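Long-range contacts in magnesium and cobalt efflux protein CorC (Neisseria meningitidis, PDB 2PLI), which probably takes part in the transport of magnesium and cobalt ions, this chain being its C-terminal transporter-associated domain, crystallised with zinc: residues Asn11-Ile22 with Thr26-Phe35; Val65-Thr73 with His83-Lys91. One frame throughout, in Å; residues are numbered along the deposited sequence.

Interaction 1: Asn11-Ile22 with Thr26-Phe35. With ZN (zinc ion), chain G; ZN (zinc ion), chain U.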
loop_
_atom_site.group_PDB
_atom_site.type_symbol
_atom_site.label_atom_id
_atom_site.label_comp_id
_atom_site.label_asym_id
_atom_site.label_seq_id
_atom_site.Cartn_x
_atom_site.Cartn_y
_atom_site.Cartn_z
ATOM N N ASN A 11 -0.027 5.442 -4.268
ATOM C CA ASN A 11 -1.047 6.432 -3.911
ATOM C C ASN A 11 -0.420 7.547 -3.071
ATOM O O ASN A 11 -0.919 8.633 -3.059
ATOM C CB ASN A 11 -2.273 5.862 -3.226
ATOM C CG ASN A 11 -1.986 4.950 -2.093
ATOM O OD1 ASN A 11 -0.908 4.969 -1.477
ATOM N ND2 ASN A 11 -2.995 4.068 -1.791
ATOM N N ILE A 12 0.659 7.221 -2.358
ATOM C CA ILE A 12 1.440 8.195 -1.591
ATOM C C ILE A 12 2.847 8.132 -2.133
ATOM O O ILE A 12 3.572 7.190 -1.807
ATOM C CB ILE A 12 1.458 7.893 -0.066
ATOM C CG1 ILE A 12 0.052 7.778 0.519
ATOM C CG2 ILE A 12 2.257 8.967 0.693
ATOM C CD1 ILE A 12 -0.001 7.358 1.981
ATOM N N HIS A 13 3.216 9.100 -2.965
ATOM C CA HIS A 13 4.444 9.018 -3.757
ATOM C C HIS A 13 5.444 10.008 -3.264
ATOM O O HIS A 13 5.177 11.188 -3.278
ATOM C CB HIS A 13 4.128 9.335 -5.188
ATOM C CG HIS A 13 5.306 9.223 -6.073
ATOM N ND1 HIS A 13 6.042 8.056 -6.174
ATOM C CD2 HIS A 13 5.882 10.121 -6.897
ATOM C CE1 HIS A 13 7.053 8.267 -7.002
ATOM N NE2 HIS A 13 6.972 9.511 -7.448
ATOM N N ALA A 14 6.599 9.554 -2.826
ATOM C CA ALA A 14 7.603 10.496 -2.377
ATOM C C ALA A 14 8.273 11.109 -3.597
ATOM O O ALA A 14 8.985 10.404 -4.307
ATOM C CB ALA A 14 8.644 9.802 -1.501
ATOM N N VAL A 15 8.104 12.404 -3.795
ATOM C CA VAL A 15 8.748 13.095 -4.887
ATOM C C VAL A 15 10.189 13.439 -4.536
ATOM O O VAL A 15 11.042 13.652 -5.428
ATOM C CB VAL A 15 7.960 14.345 -5.324
ATOM C CG1 VAL A 15 6.557 13.956 -5.807
ATOM C CG2 VAL A 15 7.853 15.353 -4.232
ATOM N N SER A 16 10.409 13.575 -3.228
ATOM C CA SER A 16 11.708 13.605 -2.571
ATOM C C SER A 16 11.561 13.066 -1.157
ATOM O O SER A 16 10.449 12.707 -0.707
ATOM C CB SER A 16 12.246 15.024 -2.566
ATOM O OG SER A 16 11.405 15.888 -1.822
ATOM N N SER A 17 12.659 12.986 -0.417
ATOM C CA SER A 17 12.577 12.287 0.858
ATOM C C SER A 17 11.546 12.877 1.813
ATOM O O SER A 17 10.978 12.133 2.613
ATOM C CB SER A 17 13.943 12.158 1.534
ATOM O OG SER A 17 14.398 13.411 1.999
ATOM N N GLU A 18 11.309 14.200 1.744
ATOM C CA GLU A 18 10.361 14.852 2.647
ATOM C C GLU A 18 9.151 15.564 2.013
ATOM O O GLU A 18 8.566 16.463 2.610
ATOM C CB GLU A 18 11.083 15.774 3.621
ATOM C CG GLU A 18 11.933 15.023 4.667
ATOM C CD GLU A 18 11.081 14.188 5.651
ATOM O OE1 GLU A 18 10.179 14.769 6.353
ATOM O OE2 GLU A 18 11.294 12.940 5.685
ATOM N N ARG A 19 8.726 15.094 0.855
ATOM C CA ARG A 19 7.572 15.683 0.180
ATOM C C ARG A 19 6.876 14.591 -0.594
ATOM O O ARG A 19 7.523 13.785 -1.237
ATOM C CB ARG A 19 8.062 16.759 -0.769
ATOM C CG ARG A 19 7.038 17.726 -1.149
ATOM C CD ARG A 19 7.743 19.089 -1.288
ATOM N NE ARG A 19 6.891 19.972 -2.012
ATOM C CZ ARG A 19 6.926 20.155 -3.318
ATOM N NH1 ARG A 19 7.851 19.597 -4.093
ATOM N NH2 ARG A 19 6.044 20.957 -3.815
ATOM N N TRP A 20 5.552 14.576 -0.509
ATOM C CA TRP A 20 4.763 13.503 -1.054
ATOM C C TRP A 20 3.600 13.985 -1.904
ATOM O O TRP A 20 2.840 14.864 -1.482
ATOM C CB TRP A 20 4.196 12.646 0.095
ATOM C CG TRP A 20 5.250 12.159 1.002
ATOM C CD1 TRP A 20 5.972 11.021 0.862
ATOM C CD2 TRP A 20 5.743 12.803 2.187
ATOM N NE1 TRP A 20 6.902 10.911 1.868
ATOM C CE2 TRP A 20 6.798 12.006 2.682
ATOM C CE3 TRP A 20 5.416 13.977 2.875
ATOM C CZ2 TRP A 20 7.508 12.341 3.831
ATOM C CZ3 TRP A 20 6.160 14.319 4.028
ATOM C CH2 TRP A 20 7.173 13.497 4.484
ATOM N N ARG A 21 3.420 13.374 -3.067
ATOM C CA ARG A 21 2.245 13.645 -3.864
ATOM C C ARG A 21 1.238 12.558 -3.556
ATOM O O ARG A 21 1.582 11.359 -3.653
ATOM C CB ARG A 21 2.579 13.646 -5.350
ATOM C CG ARG A 21 1.355 14.081 -6.168
ATOM C CD ARG A 21 1.640 14.059 -7.677
ATOM N NE ARG A 21 2.757 14.891 -8.056
ATOM C CZ ARG A 21 3.937 14.432 -8.485
ATOM N NH1 ARG A 21 4.179 13.118 -8.598
ATOM N NH2 ARG A 21 4.888 15.293 -8.795
ATOM N N ILE A 22 0.029 12.950 -3.160
ATOM C CA ILE A 22 -0.930 11.974 -2.631
ATOM C C ILE A 22 -2.252 11.998 -3.416
ATOM O O ILE A 22 -2.870 13.052 -3.577
ATOM C CB ILE A 22 -1.235 12.286 -1.126
ATOM C CG1 ILE A 22 0.049 12.277 -0.295
ATOM C CG2 ILE A 22 -2.245 11.278 -0.540
ATOM C CD1 ILE A 22 -0.139 12.565 1.196
ATOM N N THR A 26 -6.872 8.155 -1.440
ATOM C CA THR A 26 -6.124 7.334 -0.466
ATOM C C THR A 26 -6.918 7.277 0.861
ATOM O O THR A 26 -7.382 8.291 1.366
ATOM C CB THR A 26 -4.739 7.881 -0.201
ATOM O OG1 THR A 26 -4.008 7.984 -1.424
ATOM C CG2 THR A 26 -4.006 6.964 0.783
ATOM N N GLU A 27 -7.107 6.075 1.376
ATOM C CA GLU A 27 -7.892 5.890 2.579
ATOM C C GLU A 27 -7.147 6.429 3.777
ATOM O O GLU A 27 -5.911 6.272 3.918
ATOM C CB GLU A 27 -8.257 4.403 2.715
ATOM C CG GLU A 27 -9.212 3.988 1.605
ATOM C CD GLU A 27 -9.317 2.489 1.375
ATOM O OE1 GLU A 27 -9.582 1.724 2.314
ATOM O OE2 GLU A 27 -9.159 1.975 0.219
ATOM N N ILE A 28 -7.981 7.054 4.636
ATOM C CA ILE A 28 -7.375 7.685 5.817
ATOM C C ILE A 28 -6.524 6.710 6.619
ATOM O O ILE A 28 -5.459 7.077 7.089
ATOM C CB ILE A 28 -8.477 8.355 6.694
ATOM C CG1 ILE A 28 -9.101 9.536 5.957
ATOM C CG2 ILE A 28 -7.871 8.810 8.026
ATOM C CD1 ILE A 28 -10.296 10.177 6.743
ATOM N N GLU A 29 -6.944 5.438 6.725
ATOM C CA GLU A 29 -6.146 4.468 7.471
ATOM C C GLU A 29 -4.787 4.209 6.851
ATOM O O GLU A 29 -3.819 3.981 7.548
ATOM C CB GLU A 29 -6.874 3.144 7.620
ATOM C CG GLU A 29 -8.200 3.267 8.315
ATOM C CD GLU A 29 -9.369 3.489 7.410
ATOM O OE1 GLU A 29 -9.244 3.960 6.270
ATOM O OE2 GLU A 29 -10.479 3.157 7.860
ATOM N N ASP A 30 -4.724 4.263 5.532
ATOM C CA ASP A 30 -3.459 4.092 4.841
ATOM C C ASP A 30 -2.538 5.303 4.964
ATOM O O ASP A 30 -1.287 5.171 5.065
ATOM C CB ASP A 30 -3.703 3.651 3.415
ATOM C CG ASP A 30 -4.424 2.289 3.365
ATOM O OD1 ASP A 30 -4.052 1.353 4.117
ATOM O OD2 ASP A 30 -5.441 2.190 2.645
ATOM N N ILE A 31 -3.060 6.539 5.091
ATOM C CA ILE A 31 -2.343 7.747 5.465
ATOM C C ILE A 31 -1.752 7.567 6.860
ATOM O O ILE A 31 -0.597 7.843 7.101
ATOM C CB ILE A 31 -3.293 8.964 5.444
ATOM C CG1 ILE A 31 -3.770 9.237 3.991
ATOM C CG2 ILE A 31 -2.621 10.187 6.058
ATOM C CD1 ILE A 31 -2.709 9.789 3.001
ATOM N N ASN A 32 -2.553 7.016 7.761
ATOM C CA ASN A 32 -2.105 6.897 9.140
ATOM C C ASN A 32 -0.937 5.941 9.277
ATOM O O ASN A 32 0.009 6.203 10.012
ATOM C CB ASN A 32 -3.266 6.477 10.048
ATOM C CG ASN A 32 -4.241 7.624 10.322
ATOM O OD1 ASN A 32 -3.924 8.809 10.175
ATOM N ND2 ASN A 32 -5.423 7.261 10.780
ATOM N N THR A 33 -0.996 4.828 8.551
ATOM C CA THR A 33 0.104 3.858 8.563
ATOM C C THR A 33 1.376 4.500 8.027
ATOM O O THR A 33 2.465 4.319 8.596
ATOM C CB THR A 33 -0.297 2.613 7.778
ATOM O OG1 THR A 33 -1.431 2.046 8.421
ATOM C CG2 THR A 33 0.816 1.578 7.753
ATOM N N PHE A 34 1.213 5.265 6.951
ATOM C CA PHE A 34 2.355 5.848 6.251
ATOM C C PHE A 34 3.054 6.901 7.073
ATOM O O PHE A 34 4.308 6.933 7.138
ATOM C CB PHE A 34 1.920 6.379 4.894
ATOM C CG PHE A 34 3.071 6.850 4.028
ATOM C CD1 PHE A 34 3.625 5.984 3.053
ATOM C CD2 PHE A 34 3.586 8.139 4.135
ATOM C CE1 PHE A 34 4.639 6.394 2.227
ATOM C CE2 PHE A 34 4.596 8.551 3.322
ATOM C CZ PHE A 34 5.168 7.683 2.388
ATOM N N PHE A 35 2.275 7.748 7.742
ATOM C CA PHE A 35 2.814 8.904 8.412
ATOM C C PHE A 35 2.873 8.794 9.918
ATOM O O PHE A 35 3.471 9.641 10.564
ATOM C CB PHE A 35 1.994 10.150 8.074
ATOM C CG PHE A 35 2.191 10.631 6.674
ATOM C CD1 PHE A 35 3.359 11.269 6.304
ATOM C CD2 PHE A 35 1.216 10.436 5.711
ATOM C CE1 PHE A 35 3.557 11.679 5.012
ATOM C CE2 PHE A 35 1.398 10.858 4.420
ATOM C CZ PHE A 35 2.572 11.462 4.053
HETATM ZN ZN ZN G . 8.052 10.369 -8.932
HETATM ZN ZN ZN U . -9.148 0.026 -0.081
HETATM O O HOH W 1 7.585 9.056 -10.446
HETATM O O HOH W 2 7.610 12.372 -8.861
#

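Interaction 2: Val65-Thr73 with His83-Lys91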
loop_
_atom_site.group_PDB
_atom_site.type_symbol
_atom_site.label_atom_id
_atom_site.label_comp_id
_atom_site.label_asym_id
_atom_site.label_seq_id
_atom_site.Cartn_x
_atom_site.Cartn_y
_atom_site.Cartn_z
ATOM N N VAL A 65 -4.055 23.362 3.876
ATOM C CA VAL A 65 -4.576 23.095 5.198
ATOM C C VAL A 65 -3.578 22.312 6.041
ATOM O O VAL A 65 -2.943 21.370 5.565
ATOM C CB VAL A 65 -6.007 22.454 5.135
ATOM C CG1 VAL A 65 -5.933 21.117 4.522
ATOM C CG2 VAL A 65 -6.667 22.458 6.495
ATOM N N LEU A 66 -3.414 22.737 7.291
ATOM C CA LEU A 66 -2.619 21.988 8.266
ATOM C C LEU A 66 -3.513 21.051 9.066
ATOM O O LEU A 66 -4.490 21.493 9.688
ATOM C CB LEU A 66 -1.918 22.943 9.257
ATOM C CG LEU A 66 -0.998 24.023 8.703
ATOM C CD1 LEU A 66 0.022 24.458 9.779
ATOM C CD2 LEU A 66 -0.305 23.578 7.449
ATOM N N ILE A 67 -3.182 19.766 9.069
ATOM C CA ILE A 67 -3.941 18.800 9.858
ATOM C C ILE A 67 -2.926 17.977 10.628
ATOM O O ILE A 67 -2.114 17.259 10.049
ATOM C CB ILE A 67 -4.791 17.847 8.999
ATOM C CG1 ILE A 67 -5.481 18.589 7.843
ATOM C CG2 ILE A 67 -5.779 17.086 9.905
ATOM C CD1 ILE A 67 -6.276 17.658 6.886
ATOM N N GLY A 68 -2.952 18.097 11.947
ATOM C CA GLY A 68 -1.920 17.451 12.722
ATOM C C GLY A 68 -0.596 18.057 12.289
ATOM O O GLY A 68 -0.475 19.291 12.124
ATOM N N GLY A 69 0.397 17.216 12.091
ATOM C CA GLY A 69 1.733 17.716 11.794
ATOM C C GLY A 69 2.044 17.728 10.307
ATOM O O GLY A 69 3.212 17.767 9.938
ATOM N N LEU A 70 1.011 17.676 9.474
ATOM C CA LEU A 70 1.176 17.650 8.023
ATOM C C LEU A 70 0.458 18.835 7.379
ATOM O O LEU A 70 -0.666 19.170 7.767
ATOM C CB LEU A 70 0.618 16.368 7.411
ATOM C CG LEU A 70 1.291 15.048 7.759
ATOM C CD1 LEU A 70 0.595 13.898 7.019
ATOM C CD2 LEU A 70 2.787 15.077 7.474
ATOM N N GLN A 71 1.095 19.429 6.377
ATOM C CA GLN A 71 0.477 20.474 5.549
ATOM C C GLN A 71 0.125 19.845 4.217
ATOM O O GLN A 71 0.986 19.190 3.575
ATOM C CB GLN A 71 1.455 21.612 5.301
ATOM C CG GLN A 71 0.851 22.672 4.382
ATOM C CD GLN A 71 1.845 23.715 3.985
ATOM O OE1 GLN A 71 2.109 24.654 4.748
ATOM N NE2 GLN A 71 2.426 23.569 2.796
ATOM N N PHE A 72 -1.117 20.013 3.804
ATOM C CA PHE A 72 -1.588 19.501 2.527
ATOM C C PHE A 72 -1.913 20.686 1.666
ATOM O O PHE A 72 -2.694 21.539 2.100
ATOM C CB PHE A 72 -2.853 18.686 2.698
ATOM C CG PHE A 72 -2.658 17.449 3.474
ATOM C CD1 PHE A 72 -2.199 16.305 2.880
ATOM C CD2 PHE A 72 -2.845 17.456 4.847
ATOM C CE1 PHE A 72 -1.963 15.151 3.624
ATOM C CE2 PHE A 72 -2.651 16.327 5.605
ATOM C CZ PHE A 72 -2.189 15.158 5.010
ATOM N N THR A 73 -1.361 20.727 0.468
ATOM C CA THR A 73 -1.712 21.754 -0.496
ATOM C C THR A 73 -2.416 21.092 -1.645
ATOM O O THR A 73 -1.992 20.074 -2.137
ATOM C CB THR A 73 -0.463 22.529 -1.013
ATOM O OG1 THR A 73 0.269 23.051 0.102
ATOM C CG2 THR A 73 -0.880 23.682 -1.925
ATOM N N HIS A 83 -8.551 15.890 -6.564
ATOM C CA HIS A 83 -7.842 14.751 -7.084
ATOM C C HIS A 83 -6.469 14.447 -6.460
ATOM O O HIS A 83 -6.113 13.280 -6.269
ATOM C CB HIS A 83 -7.722 14.903 -8.586
ATOM C CG HIS A 83 -9.025 14.775 -9.311
ATOM N ND1 HIS A 83 -9.680 13.573 -9.417
ATOM C CD2 HIS A 83 -9.754 15.662 -10.030
ATOM C CE1 HIS A 83 -10.778 13.724 -10.141
ATOM N NE2 HIS A 83 -10.832 14.980 -10.526
ATOM N N THR A 84 -5.660 15.471 -6.215
ATOM C CA THR A 84 -4.284 15.288 -5.764
ATOM C C THR A 84 -3.884 16.349 -4.778
ATOM O O THR A 84 -4.233 17.530 -4.927
ATOM C CB THR A 84 -3.321 15.365 -6.980
ATOM O OG1 THR A 84 -3.887 14.548 -8.048
ATOM C CG2 THR A 84 -1.939 14.863 -6.608
ATOM N N LEU A 85 -3.088 15.912 -3.816
ATOM C CA LEU A 85 -2.528 16.780 -2.770
ATOM C C LEU A 85 -1.001 16.666 -2.788
ATOM O O LEU A 85 -0.462 15.647 -3.184
ATOM C CB LEU A 85 -3.021 16.309 -1.406
ATOM C CG LEU A 85 -4.541 16.344 -1.188
ATOM C CD1 LEU A 85 -4.921 15.498 -0.042
ATOM C CD2 LEU A 85 -4.987 17.826 -1.016
HETATM N N MSE A 86 -0.328 17.722 -2.348
HETATM C CA MSE A 86 1.110 17.690 -2.019
HETATM C C MSE A 86 1.233 17.925 -0.542
HETATM O O MSE A 86 0.705 18.924 -0.018
HETATM C CB MSE A 86 1.854 18.777 -2.786
HETATM C CG MSE A 86 3.357 18.748 -2.626
HETATM SE SE MSE A 86 4.136 17.191 -3.532
HETATM C CE MSE A 86 4.378 17.857 -5.313
ATOM N N ALA A 87 1.929 17.022 0.136
ATOM C CA ALA A 87 2.064 17.099 1.598
ATOM C C ALA A 87 3.501 17.283 1.997
ATOM O O ALA A 87 4.424 16.760 1.334
ATOM C CB ALA A 87 1.541 15.870 2.241
ATOM N N THR A 88 3.696 18.025 3.094
ATOM C CA THR A 88 5.006 18.135 3.730
ATOM C C THR A 88 4.735 18.177 5.222
ATOM O O THR A 88 3.611 18.469 5.659
ATOM C CB THR A 88 5.766 19.381 3.289
ATOM O OG1 THR A 88 4.979 20.542 3.547
ATOM C CG2 THR A 88 6.096 19.304 1.827
ATOM N N ARG A 89 5.775 17.872 6.005
ATOM C CA ARG A 89 5.696 17.954 7.468
ATOM C C ARG A 89 5.787 19.402 7.961
ATOM O O ARG A 89 6.646 20.169 7.521
ATOM C CB ARG A 89 6.807 17.096 8.108
ATOM C CG ARG A 89 6.524 15.584 8.022
ATOM C CD ARG A 89 7.370 14.737 8.996
ATOM N NE ARG A 89 7.010 13.297 8.964
ATOM C CZ ARG A 89 5.921 12.742 9.512
ATOM N NH1 ARG A 89 5.014 13.472 10.135
ATOM N NH2 ARG A 89 5.723 11.423 9.436
ATOM N N VAL A 90 4.905 19.765 8.887
ATOM C CA VAL A 90 4.874 21.115 9.451
ATOM C C VAL A 90 6.214 21.387 10.111
ATOM O O VAL A 90 6.801 20.480 10.692
ATOM C CB VAL A 90 3.766 21.251 10.522
ATOM C CG1 VAL A 90 4.106 20.384 11.740
ATOM C CG2 VAL A 90 3.572 22.720 10.939
ATOM N N LYS A 91 6.697 22.626 10.012
ATOM C CA LYS A 91 7.951 23.023 10.680
ATOM C C LYS A 91 7.781 23.870 11.959
ATOM O O LYS A 91 6.682 24.000 12.524
ATOM C CB LYS A 91 8.856 23.786 9.699
ATOM C CG LYS A 91 8.192 24.956 8.968
ATOM C CD LYS A 91 9.232 25.977 8.456
ATOM C CE LYS A 91 9.379 27.191 9.373
ATOM N NZ LYS A 91 10.096 28.332 8.688
HETATM O O HOH W 3 4.732 16.042 11.421
HETATM O O HOH W 4 2.133 21.190 1.171
#

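Interaction 1: Asn11-Ile22 with Thr26-Phe35
Two phenylalanines that follow each other in sequence, Phe-34 and Phe-35, both drive an edge into the same face of Trp-20, so one indole takes two T-shaped contacts. This aromatic cluster packs the helix 28-35 against the hairpin of strands 12-14 and 19-22, at one border of the antiparallel sheet of the CorC-associated domain. Phe-35 meets the six-membered ring of Trp-20 with planes at 86°, its CE1 lying 3.6 Å from Trp-20 CE3. Phe-34 reaches the five-membered ring in an offset edge-to-face pair, CE2 3.6 Å from Trp-20 NE1. Phe-34 already faces the hairpin and reaches it with CG anti to the backbone N (chi1 -173°); Phe-35 sets off less directly, and CG beside the backbone N (chi1 -72°) brings its ring round to the indole.

Ile-12 packs against this cluster from the outer strand. Its CG2 sits over the centre of the Phe-34 ring, 3.5 Å from the centroid, a CH-pi contact, while its CD1 touches Ile-31 CD1 at 3.8 Å. Ile-22 extends the apolar layer, with CD1 against Phe-35 CE2 and CG2 against Ile-31 CD1; Ile-47 of the helix 47-55 also packs on Ile-22 and Ile-31.

Metal sites flank this core. His-13, on the other side of its strand from Ile-12, binds a zinc ion through NE2 at 2.0 Å, and two waters sit on that metal. Glu-27, at the N-cap position of the helix, binds another zinc ion through OE2, a site completed by other subunits, including Asp-10 of the third subunit. Near the start of both segments, Thr-26 OG1 is hydrogen-bonded to the carbonyl of His-23 and lies 3.3 Å from Asn-11 CB.

Interaction 2: Val65-Thr73 with His83-Lys91
The carbonyl oxygen of Met-86, a selenomethionine here, is gripped by two donors: the backbone N of Thr-73 at 2.8 Å, and a water that also accepts from Gln-71 NE2 and is hydrogen-bonded to Thr-73 OG1. That water ties the side chains of Gln-71 and Thr-73 to the partner strand. The strands 70-73 and 83-89 form part of an antiparallel beta hairpin, with Gln-71/Thr-88 and Thr-73/Met-86 as hydrogen-bonded pairs. Gln-71 N gives a nearly straight bond to Thr-88 O, 171° at the hydrogen.

Pairing continues past the strand end, where Val-90 N bonds to Gly-69 O at 2.8 Å, approaching from above the carbonyl plane. Arg-89 has two conformers; in the one modelled here, a second water donates to Gly-69 O and accepts from Arg-89 NH1 in the plane of the guanidinium, while NH2 turns to the carbonyl of Phe-35 and to Ser-17 OG of the second subunit. Gly-68 and Gly-69 form the centre of a type II' turn, and Gly-68 has the positive phi (61°) that this turn needs.

Leu-70, Phe-72, Ala-87 and Arg-89 point to one face of the sheet. Phe-72 CD1 rests 3.8 Å from Ala-87 CB and also meets Leu-85 CD1, while Leu-70 crosses Arg-89 at a slant, its CD2 3.8 Å from Arg-89 CG in that same conformer. This face turns inward: Ile-47 of the helix 47-55 packs on Phe-72, Tyr-39 on Leu-70 and Phe-72, and Ile-22 of the neighbouring strand 19-23 on Ala-87.

Interactions 1 and 2 follow one another along the chain, with centres about 10 Å apart, and meet in a single sheet. The seam is between strands 19-23 and 82-89: Ile-22 N lies 2.7 Å from Leu-85 O, and Trp-20 O lies 2.8 Å from Ala-87 N, both probable hydrogen bonds. The helix of interaction 1 lies on the sheet face from which Leu-70 and Phe-72 of interaction 2 project, so that Phe-35 touches Leu-70 and Ile-22 touches Phe-72. Zinc sites lie around this core: besides His-13 and Glu-27, Glu-29 of interaction 1 binds zinc together with Asp-45, and His-83 of interaction 2 is a zinc ligand of this protein, though without the metal on this chain.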